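Local coordinates for GDSL-like Lipase/Acylhydrolase family protein (Neisseria meningitidis, PDB 4K7J), which probably removes O-acetyl groups from peptidoglycan, acting as an esterase of the SGNH hydrolase family with a catalytic triad, at residues Asn255-Ile259 / Ala260-Gln264; Leu267-Val270 / Arg271-Asp275; Arg304-Glu307 / Val308-Gln312. All coordinates share one frame; numbering follows the deposited sequence.

In the fold
All three interactions lie in the GDSL-like hydrolase part of the chain. They follow one another in series; none nests in or crosses another. Interaction 1 comes first, where the loop after helix 249-252 turns into helix 259-276. Interaction 2 lies further along the same helix; the centres of the two interactions are about 17 Å apart. Strand 281-286 follows, and interaction 3 then starts helix 305-318, which leads on to strand 322-325 in a beta-alpha-beta unit. Interactions 1 and 3 touch: Arg304 binds carbonyls of the 255-259 loop, and Met311 packs on Thr262 and Glu263. The ends of two adjacent helices are thus tied together. Interactions 2 and 3 do not touch.

Interaction 1: Asn255-Ile259 / Ala260-Gln264; sequences NNIDI and ADTEQ
Asp258 meets Ala260, Asp261 and Thr262 at the start of helix 259-276, where it is the N-cap residue. Its CB lies 3.9 Å from Asp261 CB. With chi1 at -174°, CG points away from the residue's own N and swings toward the helix start. CG lies against Asp261 CB at 3.7 Å. This brings OD1 to the N-H of Asp261. OD1 accepts a nearly straight capping bond from Asp261 N, 2.9 Å away (168° at the hydrogen). The donor reaches OD1 from above the carboxylate plane, 55° out of it. OD1 also touches Ala260 CB at 3.6 Å. At the tip, OD2 comes within 4.1 Å of Asp261 CB. The two carboxylates do not touch but may repel mildly; Asp261 also faces Lys265 in a long, weak ion pair. The helix start probably favours the negative charge of Asp258.

The main-chain oxygen of Asp258 is gripped twice by Thr262. Thr262 N donates to Asp258 O at 2.8 Å, nearly in line with the carbonyl bond. Thr262 OG1 donates to the same O at 2.7 Å, from above the carbonyl plane. Thr262 holds this hydroxyl beside its own backbone N, so one residue supplies both donors. Ile257 crosses Thr262 at about a right angle and brings CG1 to 3.4 Å from Thr262 OG1. The i to i+4 bonding continues with Glu263 N to Ile259 O.

The cap is at the protein surface, beside helix 305-318. Ile259 packs on Glu307 and Arg314 of that helix, and Thr262 and Glu263 pack on Met311. Glu263 also forms a salt bridge with Arg314. The carbonyls of Asn255 and Ile257 receive Arg304 NH1, which binds the loop before helix 259-276 to the start of helix 305-318.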
ATOM      1  N   ASN A 255     -11.037 -13.023  18.357  1.00 25.98           N
ATOM      2  CA  ASN A 255     -11.855 -12.883  19.559  1.00 30.99           C
ATOM      3  C   ASN A 255     -11.010 -12.595  20.815  1.00 23.34           C
ATOM      4  O   ASN A 255     -11.486 -12.002  21.774  1.00 27.78           O
ATOM      5  CB  ASN A 255     -12.727 -14.132  19.782  1.00 31.48           C
ATOM      6  CG  ASN A 255     -13.809 -14.314  18.712  1.00 40.29           C
ATOM      7  OD1 ASN A 255     -14.215 -13.367  18.026  1.00 36.14           O
ATOM      8  ND2 ASN A 255     -14.295 -15.545  18.585  1.00 45.83           N
ATOM      9  N   ASN A 256      -9.746 -12.994  20.794  1.00 30.66           N
ATOM     10  CA  ASN A 256      -8.916 -12.874  21.984  1.00 31.43           C
ATOM     11  C   ASN A 256      -7.868 -11.764  21.908  1.00 29.03           C
ATOM     12  O   ASN A 256      -6.925 -11.741  22.690  1.00 27.89           O
ATOM     13  CB  ASN A 256      -8.269 -14.224  22.310  1.00 36.31           C
ATOM     14  CG  ASN A 256      -9.279 -15.372  22.298  1.00 37.73           C
ATOM     15  OD1 ASN A 256      -9.041 -16.429  21.704  1.00 43.21           O
ATOM     16  ND2 ASN A 256     -10.415 -15.159  22.943  1.00 35.21           N
ATOM     17  N   ILE A 257      -8.048 -10.832  20.979  1.00 21.34           N
ATOM     18  CA  ILE A 257      -7.108  -9.731  20.822  1.00 22.75           C
ATOM     19  C   ILE A 257      -7.001  -8.891  22.110  1.00 23.96           C
ATOM     20  O   ILE A 257      -7.980  -8.685  22.825  1.00 23.47           O
ATOM     21  CB  ILE A 257      -7.487  -8.842  19.608  1.00 18.35           C
ATOM     22  CG1 ILE A 257      -6.341  -7.894  19.241  1.00 24.16           C
ATOM     23  CG2 ILE A 257      -8.780  -8.098  19.877  1.00 19.58           C
ATOM     24  CD1 ILE A 257      -6.530  -7.188  17.910  1.00 20.59           C
ATOM     25  N   ASP A 258      -5.793  -8.435  22.406  1.00 22.84           N
ATOM     26  CA  ASP A 258      -5.543  -7.590  23.564  1.00 25.61           C
ATOM     27  C   ASP A 258      -5.452  -6.156  23.069  1.00 22.18           C
ATOM     28  O   ASP A 258      -4.418  -5.754  22.521  1.00 22.68           O
ATOM     29  CB  ASP A 258      -4.217  -8.008  24.216  1.00 28.92           C
ATOM     30  CG  ASP A 258      -3.931  -7.270  25.521  1.00 33.34           C
ATOM     31  OD1 ASP A 258      -4.203  -6.055  25.620  1.00 31.34           O
ATOM     32  OD2 ASP A 258      -3.404  -7.914  26.451  1.00 45.48           O
ATOM     33  N   ILE A 259      -6.531  -5.397  23.248  1.00 22.87           N
ATOM     34  CA  ILE A 259      -6.615  -4.047  22.691  1.00 22.93           C
ATOM     35  C   ILE A 259      -5.525  -3.146  23.263  1.00 24.35           C
ATOM     36  O   ILE A 259      -4.882  -2.400  22.535  1.00 21.56           O
ATOM     37  CB  ILE A 259      -8.013  -3.411  22.910  1.00 25.41           C
ATOM     38  CG1 ILE A 259      -9.091  -4.183  22.139  1.00 24.70           C
ATOM     39  CG2 ILE A 259      -8.024  -1.954  22.482  1.00 25.83           C
ATOM     40  CD1 ILE A 259      -8.912  -4.151  20.615  1.00 25.62           C
ATOM     41  N   ALA A 260      -5.297  -3.231  24.568  1.00 23.44           N
ATOM     42  CA  ALA A 260      -4.280  -2.400  25.199  1.00 29.00           C
ATOM     43  C   ALA A 260      -2.892  -2.693  24.626  1.00 24.22           C
ATOM     44  O   ALA A 260      -2.133  -1.775  24.321  1.00 20.96           O
ATOM     45  CB  ALA A 260      -4.287  -2.596  26.723  1.00 32.96           C
ATOM     46  N   ASP A 261      -2.563  -3.969  24.465  1.00 22.43           N
ATOM     47  CA  ASP A 261      -1.270  -4.307  23.879  1.00 31.02           C
ATOM     48  C   ASP A 261      -1.207  -3.878  22.413  1.00 26.50           C
ATOM     49  O   ASP A 261      -0.220  -3.281  21.973  1.00 26.24           O
ATOM     50  CB  ASP A 261      -0.962  -5.799  23.982  1.00 29.26           C
ATOM     51  CG  ASP A 261       0.472  -6.114  23.573  1.00 37.78           C
ATOM     52  OD1 ASP A 261       1.386  -5.498  24.155  1.00 39.21           O
ATOM     53  OD2 ASP A 261       0.686  -6.935  22.655  1.00 37.60           O
ATOM     54  N   THR A 262      -2.272  -4.175  21.671  1.00 19.18           N
ATOM     55  CA  THR A 262      -2.337  -3.847  20.251  1.00 21.93           C
ATOM     56  C   THR A 262      -2.180  -2.343  20.049  1.00 20.21           C
ATOM     57  O   THR A 262      -1.395  -1.900  19.205  1.00 20.89           O
ATOM     58  CB  THR A 262      -3.656  -4.320  19.619  1.00 21.56           C
ATOM     59  OG1 THR A 262      -3.822  -5.724  19.860  1.00 18.96           O
ATOM     60  CG2 THR A 262      -3.653  -4.049  18.108  1.00 18.14           C
ATOM     61  N   GLU A 263      -2.906  -1.569  20.851  1.00 21.13           N
ATOM     62  CA  GLU A 263      -2.823  -0.103  20.807  1.00 20.61           C
ATOM     63  C   GLU A 263      -1.392   0.413  20.975  1.00 17.37           C
ATOM     64  O   GLU A 263      -0.964   1.322  20.264  1.00 21.30           O
ATOM     65  CB  GLU A 263      -3.737   0.510  21.878  1.00 16.37           C
ATOM     66  CG  GLU A 263      -3.778   2.039  21.903  1.00 21.39           C
ATOM     67  CD  GLU A 263      -5.021   2.581  22.623  1.00 27.67           C
ATOM     68  OE1 GLU A 263      -5.921   1.781  22.961  1.00 34.58           O
ATOM     69  OE2 GLU A 263      -5.101   3.805  22.849  1.00 31.11           O
ATOM     70  N   GLN A 264      -0.652  -0.161  21.922  1.00 18.03           N
ATOM     71  CA  GLN A 264       0.730   0.262  22.142  1.00 24.65           C
ATOM     72  C   GLN A 264       1.605  -0.068  20.934  1.00 25.44           C
ATOM     73  O   GLN A 264       2.483   0.713  20.559  1.00 16.94           O
ATOM     74  CB  GLN A 264       1.321  -0.382  23.401  1.00 27.08           C
ATOM     75  CG  GLN A 264       2.601   0.302  23.877  1.00 42.85           C
ATOM     76  CD  GLN A 264       3.194  -0.341  25.122  1.00 65.56           C
ATOM     77  OE1 GLN A 264       3.111  -1.558  25.308  1.00 66.94           O
ATOM     78  NE2 GLN A 264       3.796   0.479  25.984  1.00 62.72           N
TER

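Interaction 2: Leu267-Val270 / Arg271-Asp275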
ATOM      1  N   LEU A 267       0.748   2.487  18.183  1.00 18.30           N
ATOM      2  CA  LEU A 267       1.423   3.755  18.475  1.00 22.03           C
ATOM      3  C   LEU A 267       2.920   3.677  18.182  1.00 19.36           C
ATOM      4  O   LEU A 267       3.484   4.589  17.604  1.00 21.84           O
ATOM      5  CB  LEU A 267       1.201   4.153  19.937  1.00 23.32           C
ATOM      6  CG  LEU A 267      -0.245   4.571  20.206  1.00 32.66           C
ATOM      7  CD1 LEU A 267      -0.613   4.446  21.684  1.00 33.68           C
ATOM      8  CD2 LEU A 267      -0.466   5.992  19.696  1.00 24.38           C
ATOM      9  N   ASP A 268       3.555   2.582  18.598  1.00 23.47           N
ATOM     10  CA  ASP A 268       4.965   2.346  18.287  1.00 25.99           C
ATOM     11  C   ASP A 268       5.231   2.381  16.783  1.00 24.52           C
ATOM     12  O   ASP A 268       6.206   2.985  16.334  1.00 24.09           O
ATOM     13  CB  ASP A 268       5.439   1.002  18.842  1.00 27.32           C
ATOM     14  CG  ASP A 268       5.540   0.995  20.353  1.00 44.46           C
ATOM     15  OD1 ASP A 268       5.488   2.089  20.967  1.00 48.38           O
ATOM     16  OD2 ASP A 268       5.678  -0.110  20.927  1.00 50.93           O
ATOM     17  N   THR A 269       4.368   1.723  16.014  1.00 18.92           N
ATOM     18  CA  THR A 269       4.521   1.670  14.571  1.00 17.34           C
ATOM     19  C   THR A 269       4.413   3.056  13.938  1.00 18.37           C
ATOM     20  O   THR A 269       5.199   3.397  13.053  1.00 18.43           O
ATOM     21  CB  THR A 269       3.507   0.698  13.916  1.00 21.12           C
ATOM     22  OG1 THR A 269       3.575  -0.580  14.557  1.00 20.40           O
ATOM     23  CG2 THR A 269       3.822   0.521  12.444  1.00 18.37           C
ATOM     24  N   VAL A 270       3.448   3.858  14.389  1.00 19.17           N
ATOM     25  CA  VAL A 270       3.302   5.229  13.888  1.00 17.31           C
ATOM     26  C   VAL A 270       4.544   6.066  14.215  1.00 19.75           C
ATOM     27  O   VAL A 270       5.055   6.792  13.366  1.00 20.37           O
ATOM     28  CB  VAL A 270       2.032   5.916  14.442  1.00 21.69           C
ATOM     29  CG1 VAL A 270       2.021   7.402  14.090  1.00 23.13           C
ATOM     30  CG2 VAL A 270       0.766   5.232  13.901  1.00 17.76           C
ATOM     31  N   ARG A 271       5.018   5.949  15.450  1.00 18.51           N
ATOM     32  CA  ARG A 271       6.248   6.609  15.882  1.00 23.88           C
ATOM     33  C   ARG A 271       7.400   6.252  14.948  1.00 28.95           C
ATOM     34  O   ARG A 271       8.130   7.124  14.448  1.00 27.31           O
ATOM     35  CB  ARG A 271       6.592   6.159  17.305  1.00 26.64           C
ATOM     36  CG  ARG A 271       7.412   7.152  18.096  1.00 40.09           C
ATOM     37  CD  ARG A 271       8.110   6.503  19.299  1.00 43.47           C
ATOM     38  NE  ARG A 271       7.366   5.400  19.916  1.00 50.98           N
ATOM     39  CZ  ARG A 271       6.212   5.526  20.579  1.00 57.25           C
ATOM     40  NH1 ARG A 271       5.627   6.712  20.699  1.00 50.70           N
ATOM     41  NH2 ARG A 271       5.630   4.453  21.112  1.00 42.78           N
ATOM     42  N   GLN A 272       7.552   4.956  14.699  1.00 20.28           N
ATOM     43  CA  GLN A 272       8.608   4.485  13.819  1.00 20.88           C
ATOM     44  C   GLN A 272       8.493   4.988  12.387  1.00 19.83           C
ATOM     45  O   GLN A 272       9.505   5.343  11.769  1.00 23.20           O
ATOM     46  CB  GLN A 272       8.719   2.971  13.895  1.00 21.50           C
ATOM     47  CG  GLN A 272       9.291   2.536  15.233  1.00 23.14           C
ATOM     48  CD  GLN A 272       9.190   1.052  15.461  1.00 36.39           C
ATOM     49  OE1 GLN A 272       9.429   0.255  14.555  1.00 43.11           O
ATOM     50  NE2 GLN A 272       8.821   0.668  16.677  1.00 43.07           N
ATOM     51  N   ILE A 273       7.270   5.045  11.866  1.00 17.71           N
ATOM     52  CA  ILE A 273       7.047   5.618  10.546  1.00 17.11           C
ATOM     53  C   ILE A 273       7.501   7.080  10.505  1.00 20.13           C
ATOM     54  O   ILE A 273       8.163   7.513   9.559  1.00 26.76           O
ATOM     55  CB  ILE A 273       5.552   5.520  10.119  1.00 12.59           C
ATOM     56  CG1 ILE A 273       5.164   4.060   9.846  1.00 20.30           C
ATOM     57  CG2 ILE A 273       5.287   6.391   8.903  1.00 16.44           C
ATOM     58  CD1 ILE A 273       3.644   3.824   9.743  1.00 22.02           C
ATOM     59  N   ARG A 274       7.158   7.835  11.545  1.00 23.91           N
ATOM     60  CA  ARG A 274       7.539   9.250  11.617  1.00 25.43           C
ATOM     61  C   ARG A 274       9.047   9.433  11.704  1.00 21.11           C
ATOM     62  O   ARG A 274       9.599  10.302  11.042  1.00 24.46           O
ATOM     63  CB  ARG A 274       6.865   9.942  12.800  1.00 28.67           C
ATOM     64  CG  ARG A 274       5.361  10.067  12.666  1.00 29.60           C
ATOM     65  CD  ARG A 274       4.830  11.156  13.585  1.00 28.75           C
ATOM     66  NE  ARG A 274       3.388  11.339  13.430  1.00 28.34           N
ATOM     67  CZ  ARG A 274       2.827  11.899  12.364  1.00 32.65           C
ATOM     68  NH1 ARG A 274       3.595  12.319  11.362  1.00 30.26           N
ATOM     69  NH2 ARG A 274       1.504  12.042  12.290  1.00 23.70           N
ATOM     70  N   ASP A 275       9.707   8.606  12.509  1.00 24.33           N
ATOM     71  CA  ASP A 275      11.172   8.629  12.584  1.00 29.76           C
ATOM     72  C   ASP A 275      11.782   8.320  11.222  1.00 30.41           C
ATOM     73  O   ASP A 275      12.752   8.957  10.813  1.00 30.11           O
ATOM     74  CB  ASP A 275      11.706   7.608  13.602  1.00 31.45           C
ATOM     75  CG  ASP A 275      11.296   7.918  15.039  1.00 38.27           C
ATOM     76  OD1 ASP A 275      10.737   9.009  15.303  1.00 40.85           O
ATOM     77  OD2 ASP A 275      11.548   7.055  15.911  1.00 39.75           O
TER
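Helix 259-276 pairs Asp268 with Arg271, i to i+3, in a salt bridge whose modelled length is doubtful, set on regular i to i+4 backbone bonds. Arg271 NH2 is modelled 2.4 Å from Asp268 OD1. That is too short to be trusted as an exact length, but the charge pairing is plausible. The two side chains lie side by side and point the same way. Asp268 OD1 sits at the edge of the guanidinium, near its plane, while the carboxylate plane is turned 63° from it. Arg271 reaches this place by a bend at chi3 (-33°), which folds its end back along the helix. The guanidinium thereby lies over the carbonyl of Leu267, with Leu267 O 4.0 Å above its plane. The same Leu267 O accepts from Arg271 N at 3.0 Å.

Gln272 runs beside the main chain of Asp268. Its CG is 3.3 Å from Asp268 O, and its N donates to that oxygen at 2.9 Å. Further out, Gln272 NE2 approaches the same Asp268 O to 3.5 Å. Ile273 repeats the pattern one residue on. Its CG1 stands beside the backbone N (chi1 -70°) and lies 3.3 Å from Thr269 O. Arg274 does likewise with Val270, bringing CG to 3.4 Å from Val270 O. Its chain then runs out extended, and NH2 donates to Gly319 O.

The hydrophobic side of the helix rests on the mixed sheet and its flanking helices. Val270 and Ile273 pack on Ile282 of strand 281-286. Ile273 also meets Leu235 of helix 231-236, and Val270 meets Val315 of helix 305-318. The helix thus packs on strand 281-286 and touches helices 231-236 and 305-318.

Interaction 3: Arg304-Glu307 / Val308-Gln312; sequences RLTE and VQQMQ
Leu305 O accepts from Gln309 N at 2.9 Å in an almost straight bond (172° at the hydrogen). It is among the shortest polar bonds from 304-307 to 308-312, at the start of helix 305-318. This is the helix of the beta-alpha-beta unit from strand 281-286 to strand 322-325. Val308 N donates to Arg304 O at 3.1 Å, joining the residue before the helix to its first turn. Val308 CG2 lies 3.2 Å from the same Arg304 O.

Gln309 runs out extended, slanting across Leu305. Its chi1 of -69° turns CG away from the carbonyl, and the chain lies along Leu305 O. Gln309 CD comes 3.9 Å from Leu305 CG. The amide end has its stronger partners elsewhere: NE2 binds Ala287 O and Gln327 OE1, and OE1 binds Arg301. Thr306 and Gln310 lie side by side, with Thr306 CG2 3.6 Å from Gln310 NE2. Thr306 OG1 bonds to Arg301 and to a sulfonate oxygen of a bound HEPES, probably from the crystallisation liquor.

Arg304 and Glu307 form a bidentate, side-on salt bridge. Arg304 NE donates to Glu307 OE2 at 2.9 Å and Arg304 NH2 to Glu307 OE1 at 2.8 Å, both from above the carboxylate plane. The two bonds together probably hold the guanidinium's rotation.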
ATOM      1  N   ARG A 304     -15.215  -8.209  18.521  1.00 21.88           N
ATOM      2  CA  ARG A 304     -14.141  -7.255  18.813  1.00 20.77           C
ATOM      3  C   ARG A 304     -14.025  -6.105  17.811  1.00 18.05           C
ATOM      4  O   ARG A 304     -13.094  -5.300  17.899  1.00 16.00           O
ATOM      5  CB  ARG A 304     -12.797  -7.981  18.931  1.00 16.76           C
ATOM      6  CG  ARG A 304     -12.844  -9.251  19.786  1.00 19.81           C
ATOM      7  CD  ARG A 304     -13.474  -8.981  21.166  1.00 28.03           C
ATOM      8  NE  ARG A 304     -12.778  -7.910  21.872  1.00 22.56           N
ATOM      9  CZ  ARG A 304     -11.631  -8.073  22.523  1.00 20.02           C
ATOM     10  NH1 ARG A 304     -11.057  -9.264  22.559  1.00 22.21           N
ATOM     11  NH2 ARG A 304     -11.056  -7.045  23.134  1.00 28.51           N
ATOM     12  N   LEU A 305     -14.954  -6.027  16.857  1.00 19.02           N
ATOM     13  CA  LEU A 305     -14.840  -5.048  15.781  1.00 18.31           C
ATOM     14  C   LEU A 305     -14.899  -3.624  16.302  1.00 19.90           C
ATOM     15  O   LEU A 305     -14.069  -2.787  15.941  1.00 20.25           O
ATOM     16  CB  LEU A 305     -15.920  -5.256  14.719  1.00 16.02           C
ATOM     17  CG  LEU A 305     -15.967  -4.215  13.604  1.00 15.11           C
ATOM     18  CD1 LEU A 305     -14.612  -4.158  12.844  1.00 14.09           C
ATOM     19  CD2 LEU A 305     -17.102  -4.512  12.641  1.00 13.98           C
ATOM     20  N   THR A 306     -15.891  -3.346  17.141  1.00 16.25           N
ATOM     21  CA  THR A 306     -16.074  -1.994  17.667  1.00 17.06           C
ATOM     22  C   THR A 306     -14.844  -1.542  18.445  1.00 13.73           C
ATOM     23  O   THR A 306     -14.356  -0.431  18.250  1.00 20.40           O
ATOM     24  CB  THR A 306     -17.368  -1.896  18.532  1.00 17.66           C
ATOM     25  OG1 THR A 306     -18.510  -2.068  17.686  1.00 18.51           O
ATOM     26  CG2 THR A 306     -17.474  -0.541  19.253  1.00 17.90           C
ATOM     27  N   GLU A 307     -14.310  -2.412  19.293  1.00 19.40           N
ATOM     28  CA  GLU A 307     -13.131  -2.048  20.077  1.00 18.31           C
ATOM     29  C   GLU A 307     -11.911  -1.765  19.196  1.00 18.80           C
ATOM     30  O   GLU A 307     -11.125  -0.842  19.471  1.00 16.69           O
ATOM     31  CB  GLU A 307     -12.799  -3.146  21.077  1.00 22.87           C
ATOM     32  CG  GLU A 307     -13.858  -3.361  22.135  1.00 21.20           C
ATOM     33  CD  GLU A 307     -13.758  -4.744  22.713  1.00 23.10           C
ATOM     34  OE1 GLU A 307     -12.860  -4.971  23.553  1.00 27.84           O
ATOM     35  OE2 GLU A 307     -14.555  -5.608  22.290  1.00 20.23           O
ATOM     36  N   VAL A 308     -11.757  -2.555  18.134  1.00 18.93           N
ATOM     37  CA  VAL A 308     -10.670  -2.342  17.182  1.00 14.56           C
ATOM     38  C   VAL A 308     -10.800  -1.001  16.458  1.00 14.76           C
ATOM     39  O   VAL A 308      -9.836  -0.245  16.385  1.00 17.78           O
ATOM     40  CB  VAL A 308     -10.565  -3.499  16.165  1.00 17.92           C
ATOM     41  CG1 VAL A 308      -9.622  -3.131  14.996  1.00 17.70           C
ATOM     42  CG2 VAL A 308     -10.099  -4.759  16.858  1.00 12.64           C
ATOM     43  N   GLN A 309     -11.986  -0.703  15.928  1.00 13.53           N
ATOM     44  CA  GLN A 309     -12.214   0.571  15.245  1.00 11.13           C
ATOM     45  C   GLN A 309     -11.948   1.772  16.165  1.00 14.89           C
ATOM     46  O   GLN A 309     -11.435   2.810  15.729  1.00 15.98           O
ATOM     47  CB  GLN A 309     -13.648   0.650  14.705  1.00 14.11           C
ATOM     48  CG  GLN A 309     -13.949  -0.306  13.554  1.00 14.14           C
ATOM     49  CD  GLN A 309     -15.431  -0.413  13.277  1.00 17.89           C
ATOM     50  OE1 GLN A 309     -16.250  -0.407  14.200  1.00 18.94           O
ATOM     51  NE2 GLN A 309     -15.790  -0.473  12.001  1.00 15.61           N
ATOM     52  N   GLN A 310     -12.292   1.623  17.437  1.00 13.79           N
ATOM     53  CA  GLN A 310     -12.105   2.715  18.396  1.00 19.90           C
ATOM     54  C   GLN A 310     -10.635   2.884  18.739  1.00 16.93           C
ATOM     55  O   GLN A 310     -10.149   4.003  18.897  1.00 16.97           O
ATOM     56  CB  GLN A 310     -12.929   2.482  19.666  1.00 21.76           C
ATOM     57  CG  GLN A 310     -14.409   2.676  19.443  1.00 15.57           C
ATOM     58  CD  GLN A 310     -15.217   2.554  20.717  1.00 25.78           C
ATOM     59  OE1 GLN A 310     -14.675   2.324  21.804  1.00 22.97           O
ATOM     60  NE2 GLN A 310     -16.528   2.705  20.587  1.00 14.63           N
ATOM     61  N   MET A 311      -9.932   1.765  18.859  1.00 17.07           N
ATOM     62  CA  MET A 311      -8.503   1.809  19.089  1.00 20.63           C
ATOM     63  C   MET A 311      -7.831   2.562  17.952  1.00 18.39           C
ATOM     64  O   MET A 311      -6.963   3.407  18.189  1.00 19.83           O
ATOM     65  CB  MET A 311      -7.916   0.402  19.184  1.00 17.45           C
ATOM     66  CG  MET A 311      -6.396   0.422  19.242  1.00 23.59           C
ATOM     67  SD  MET A 311      -5.709  -1.157  18.764  1.00 31.36           S
ATOM     68  CE  MET A 311      -5.974  -1.064  16.992  1.00 23.20           C
ATOM     69  N   GLN A 312      -8.245   2.267  16.718  1.00 18.06           N
ATOM     70  CA  GLN A 312      -7.634   2.902  15.548  1.00 17.42           C
ATOM     71  C   GLN A 312      -7.741   4.415  15.597  1.00 20.28           C
ATOM     72  O   GLN A 312      -6.778   5.125  15.283  1.00 15.11           O
ATOM     73  CB  GLN A 312      -8.260   2.392  14.251  1.00 11.38           C
ATOM     74  CG  GLN A 312      -7.995   0.925  13.972  1.00 15.01           C
ATOM     75  CD  GLN A 312      -8.629   0.461  12.673  1.00 18.05           C
ATOM     76  OE1 GLN A 312      -9.840   0.349  12.577  1.00 15.86           O
ATOM     77  NE2 GLN A 312      -7.804   0.204  11.664  1.00 18.88           N
TER